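Local coordinates for fatty acid/retinol binding protein protein 7, isoform A, confirmed BY transcript evidence (Caenorhabditis elegans, PDB 2W9Y) that probably binds fatty acids such as oleic acid, and retinoids, as a secreted, all-helical lipid carrier of the nematode FAR family, at residues N73-R76 against L77-L80; Q118-Q121 against S122-S125. One frame throughout, in Å; residues are numbered along the deposited sequence.

Contact 1 of 2, residues N73-R76 against L77-L80; sequences NKKR and LDGL
K74 O accepts the backbone N-H of L77, with L77 N 2.9 Å from that oxygen. One residue on, D78 N lies 3.1 Å from K75 O and donates to it, so two successive i to i+3 bonds turn the chain at the end of helix 60-75. Both are nearly straight at hydrogen, 159° for the first. A water donates to K74 O as well and reaches weakly to D78 OD1, which gives this carbonyl a second partner. The carboxylate of D78 is brought back over the turn because its CG lies beside its own backbone N (chi1 -71°), with D78 CB 3.6 Å from K75 O; K75 NZ stays 4.7 Å from D78 OD2, a proximity of opposite charges without contact. Further on, L80 CD1 rests 3.5 Å from R76 O, the closest approach of that side chain to residues 73-76. Beyond this shell, N134 ND2 bonds to both R76 O and D78 O, and L80 also packs on A130 and L131 of helix 125-134, while L77 touches A88. The extended R76 side chain carries its guanidinium away to salt bridges with E19 and D137. Geometrically, a type I turn, K75 to D78, overlaps at L77 and D78 with a type II turn, L77 to L80, in which G79 has positive phi (77°): two overlapping beta turns that lead from helix 60-75 into the loop before helix 82-104.

Contact 2 of 2, residues Q118-Q121 against S122-S125; sequences QEFQ and SLSS
S122 N bonds to E119 O at 3.1 Å, with only a weak, longer reach to Q118 O, which shows the helical pattern tightening from i+4 to i+3. The S122 hydroxyl lies between its backbone N and carbonyl carbon (chi1 60°), a rotation that turns OG back over the preceding helical turn, 3.0 Å from E119 O. Two waters hydrogen-bond to OG; one donates to Q118 OE1, and the oxygen of the other lies 2.6 Å from E119 O, to which it donates. L123 N then bonds to F120 O, nearly straight at hydrogen (159°); Q128 NE2 shares that oxygen. These bonds form the C-terminal turn of helix 111-121, the start of a short helix-loop-helix connection to helix 125-134. The L123 side chain crosses that of F120 at about a right angle, its CD1 4.1 Å from F120 CD1, and both touch L131. An alanine in place of L123 would remove CG and both methyls and would probably leave F120 CD1 without its neighbour and open a gap beside Y87 and L131. A water donates to both L123 O and Q121 O, the latter bond being the longer. Next in sequence, S124 occupies the N-cap position of helix 125-134, its OG accepting the backbone N-H of D127.

Along the chain the two contacts come in series, neither nested nor crossed: contact 1 is complete before contact 2 begins. Residues 73-80 leave helix 60-75 and lead to helix 82-104; after helix 111-121, residues 118-125 lead to helix 125-134. Each therefore closes a local turn at a helix end. Their centres lie 18 Å apart and their nearest atoms about 9 Å, so they do not touch directly. Shared neighbours relate them instead: helices 82-104 and 125-134 both border the two contacts, and L131 of the latter helix is a residue common to their surroundings.

Contact 1 of 2, residues N73-R76 against L77-L80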
loop_
_atom_site.group_PDB
_atom_site.type_symbol
_atom_site.label_atom_id
_atom_site.label_comp_id
_atom_site.label_asym_id
_atom_site.label_seq_id
_atom_site.Cartn_x
_atom_site.Cartn_y
_atom_site.Cartn_z
ATOM N N ASN A 73 0.746 -2.736 -8.535
ATOM C CA ASN A 73 1.950 -2.634 -7.756
ATOM C C ASN A 73 3.082 -3.403 -8.506
ATOM O O ASN A 73 4.248 -3.052 -8.427
ATOM C CB ASN A 73 1.756 -3.262 -6.366
ATOM C CG ASN A 73 0.959 -2.433 -5.383
ATOM O OD1 ASN A 73 0.773 -2.900 -4.257
ATOM N ND2 ASN A 73 0.534 -1.217 -5.742
ATOM N N LYS A 74 2.713 -4.448 -9.252
ATOM C CA LYS A 74 3.750 -5.333 -9.838
ATOM C C LYS A 74 4.607 -4.601 -10.786
ATOM O O LYS A 74 5.842 -4.783 -10.770
ATOM C CB LYS A 74 3.096 -6.508 -10.596
ATOM C CG LYS A 74 2.414 -7.505 -9.699
ATOM C CD LYS A 74 1.766 -8.651 -10.551
ATOM C CE LYS A 74 0.893 -9.556 -9.671
ATOM N NZ LYS A 74 0.131 -10.507 -10.533
ATOM N N LYS A 75 3.980 -3.757 -11.598
ATOM C CA LYS A 75 4.667 -3.065 -12.686
ATOM C C LYS A 75 5.803 -2.254 -12.068
ATOM O O LYS A 75 6.838 -2.034 -12.696
ATOM C CB LYS A 75 3.678 -2.143 -13.426
ATOM C CG LYS A 75 4.343 -1.404 -14.542
ATOM C CD LYS A 75 3.410 -0.965 -15.676
ATOM C CE LYS A 75 4.266 -0.520 -16.869
ATOM N NZ LYS A 75 4.690 -1.561 -17.876
ATOM N N ARG A 76 5.597 -1.798 -10.837
ATOM C CA ARG A 76 6.516 -0.826 -10.236
ATOM C C ARG A 76 7.851 -1.507 -9.954
ATOM O O ARG A 76 8.830 -0.862 -9.692
ATOM C CB ARG A 76 5.921 -0.298 -8.918
ATOM C CG ARG A 76 4.662 0.626 -9.179
ATOM C CD ARG A 76 3.912 0.887 -7.926
ATOM N NE ARG A 76 2.721 1.773 -8.218
ATOM C CZ ARG A 76 2.755 3.114 -8.237
ATOM N NH1 ARG A 76 3.857 3.828 -7.922
ATOM N NH2 ARG A 76 1.628 3.782 -8.535
ATOM N N LEU A 77 7.863 -2.825 -9.904
ATOM C CA LEU A 77 9.147 -3.511 -9.595
ATOM C C LEU A 77 10.000 -3.809 -10.844
ATOM O O LEU A 77 11.209 -4.179 -10.751
ATOM C CB LEU A 77 8.897 -4.815 -8.805
ATOM C CG LEU A 77 8.090 -4.697 -7.507
ATOM C CD1 LEU A 77 7.863 -6.054 -6.863
ATOM C CD2 LEU A 77 8.877 -3.856 -6.574
ATOM N N ASP A 78 9.415 -3.664 -12.005
ATOM C CA ASP A 78 10.130 -4.091 -13.251
ATOM C C ASP A 78 11.463 -3.404 -13.525
ATOM O O ASP A 78 11.561 -2.165 -13.466
ATOM C CB ASP A 78 9.222 -3.937 -14.521
ATOM C CG ASP A 78 8.081 -4.980 -14.573
ATOM O OD1 ASP A 78 8.109 -6.007 -13.824
ATOM O OD2 ASP A 78 7.117 -4.771 -15.379
ATOM N N GLY A 79 12.499 -4.204 -13.855
ATOM C CA GLY A 79 13.772 -3.614 -14.248
ATOM C C GLY A 79 14.687 -3.063 -13.182
ATOM O O GLY A 79 15.861 -2.703 -13.489
ATOM N N LEU A 80 14.183 -3.036 -11.933
ATOM C CA LEU A 80 14.947 -2.555 -10.797
ATOM C C LEU A 80 16.089 -3.490 -10.400
ATOM O O LEU A 80 15.963 -4.695 -10.588
ATOM C CB LEU A 80 14.041 -2.290 -9.583
ATOM C CG LEU A 80 12.933 -1.226 -9.676
ATOM C CD1 LEU A 80 12.103 -1.149 -8.365
ATOM C CD2 LEU A 80 13.558 0.151 -10.001
HETATM O O HOH W 1 7.027 -7.343 -10.836
#

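Contact 2 of 2, residues Q118-Q121 against S122-S125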
loop_
_atom_site.group_PDB
_atom_site.type_symbol
_atom_site.label_atom_id
_atom_site.label_comp_id
_atom_site.label_asym_id
_atom_site.label_seq_id
_atom_site.Cartn_x
_atom_site.Cartn_y
_atom_site.Cartn_z
ATOM N N GLN A 118 14.723 7.777 5.260
ATOM C CA GLN A 118 16.175 7.770 5.558
ATOM C C GLN A 118 16.902 6.796 4.600
ATOM O O GLN A 118 17.970 7.110 4.015
ATOM C CB GLN A 118 16.382 7.395 7.030
ATOM C CG GLN A 118 17.802 7.628 7.575
ATOM C CD GLN A 118 18.680 6.360 7.471
ATOM O OE1 GLN A 118 18.325 5.349 6.824
ATOM N NE2 GLN A 118 19.816 6.412 8.126
ATOM N N GLU A 119 16.298 5.631 4.371
ATOM C CA GLU A 119 16.927 4.598 3.571
ATOM C C GLU A 119 17.041 5.019 2.131
ATOM O O GLU A 119 18.015 4.658 1.421
ATOM C CB GLU A 119 16.118 3.310 3.668
ATOM C CG GLU A 119 16.246 2.614 5.035
ATOM C CD GLU A 119 15.236 1.494 5.226
ATOM O OE1 GLU A 119 14.018 1.785 5.372
ATOM O OE2 GLU A 119 15.644 0.317 5.239
ATOM N N PHE A 120 16.041 5.764 1.667
ATOM C CA PHE A 120 16.010 6.158 0.243
ATOM C C PHE A 120 17.214 7.043 -0.002
ATOM O O PHE A 120 17.895 6.998 -1.060
ATOM C CB PHE A 120 14.716 6.923 -0.062
ATOM C CG PHE A 120 14.621 7.374 -1.480
ATOM C CD1 PHE A 120 14.247 6.476 -2.453
ATOM C CD2 PHE A 120 15.032 8.660 -1.837
ATOM C CE1 PHE A 120 14.153 6.868 -3.832
ATOM C CE2 PHE A 120 14.985 9.082 -3.180
ATOM C CZ PHE A 120 14.554 8.175 -4.190
ATOM N N GLN A 121 17.481 7.854 1.001
ATOM C CA GLN A 121 18.544 8.830 0.911
ATOM C C GLN A 121 19.902 8.186 0.805
ATOM O O GLN A 121 20.794 8.786 0.259
ATOM C CB GLN A 121 18.588 9.723 2.149
ATOM C CG GLN A 121 17.363 10.529 2.442
ATOM C CD GLN A 121 16.946 11.414 1.341
ATOM O OE1 GLN A 121 17.768 12.071 0.670
ATOM N NE2 GLN A 121 15.655 11.465 1.140
ATOM N N SER A 122 20.088 6.978 1.303
ATOM C CA SER A 122 21.419 6.344 1.208
ATOM C C SER A 122 21.589 5.377 0.005
ATOM O O SER A 122 22.620 4.680 -0.131
ATOM C CB SER A 122 21.709 5.645 2.533
ATOM O OG SER A 122 20.710 4.694 2.745
ATOM N N LEU A 123 20.575 5.327 -0.859
ATOM C CA LEU A 123 20.675 4.524 -2.088
ATOM C C LEU A 123 21.514 5.265 -3.115
ATOM O O LEU A 123 21.623 6.512 -3.061
ATOM C CB LEU A 123 19.253 4.272 -2.676
ATOM C CG LEU A 123 18.283 3.415 -1.847
ATOM C CD1 LEU A 123 16.899 3.337 -2.457
ATOM C CD2 LEU A 123 18.800 1.944 -1.694
ATOM N N SER A 124 22.059 4.534 -4.088
ATOM C CA SER A 124 22.852 5.163 -5.126
ATOM C C SER A 124 22.005 6.086 -5.960
ATOM O O SER A 124 20.754 5.987 -5.973
ATOM C CB SER A 124 23.482 4.136 -6.019
ATOM O OG SER A 124 22.524 3.470 -6.789
ATOM N N SER A 125 22.640 7.045 -6.596
ATOM C CA SER A 125 21.876 7.953 -7.417
ATOM C C SER A 125 21.126 7.188 -8.465
ATOM O O SER A 125 20.037 7.632 -8.882
ATOM C CB SER A 125 22.764 8.964 -8.152
ATOM O OG SER A 125 23.318 9.856 -7.223
HETATM O O HOH W 2 20.372 4.298 5.408
HETATM O O HOH W 3 19.366 2.439 1.760
HETATM O O HOH W 4 22.794 8.636 -2.346
#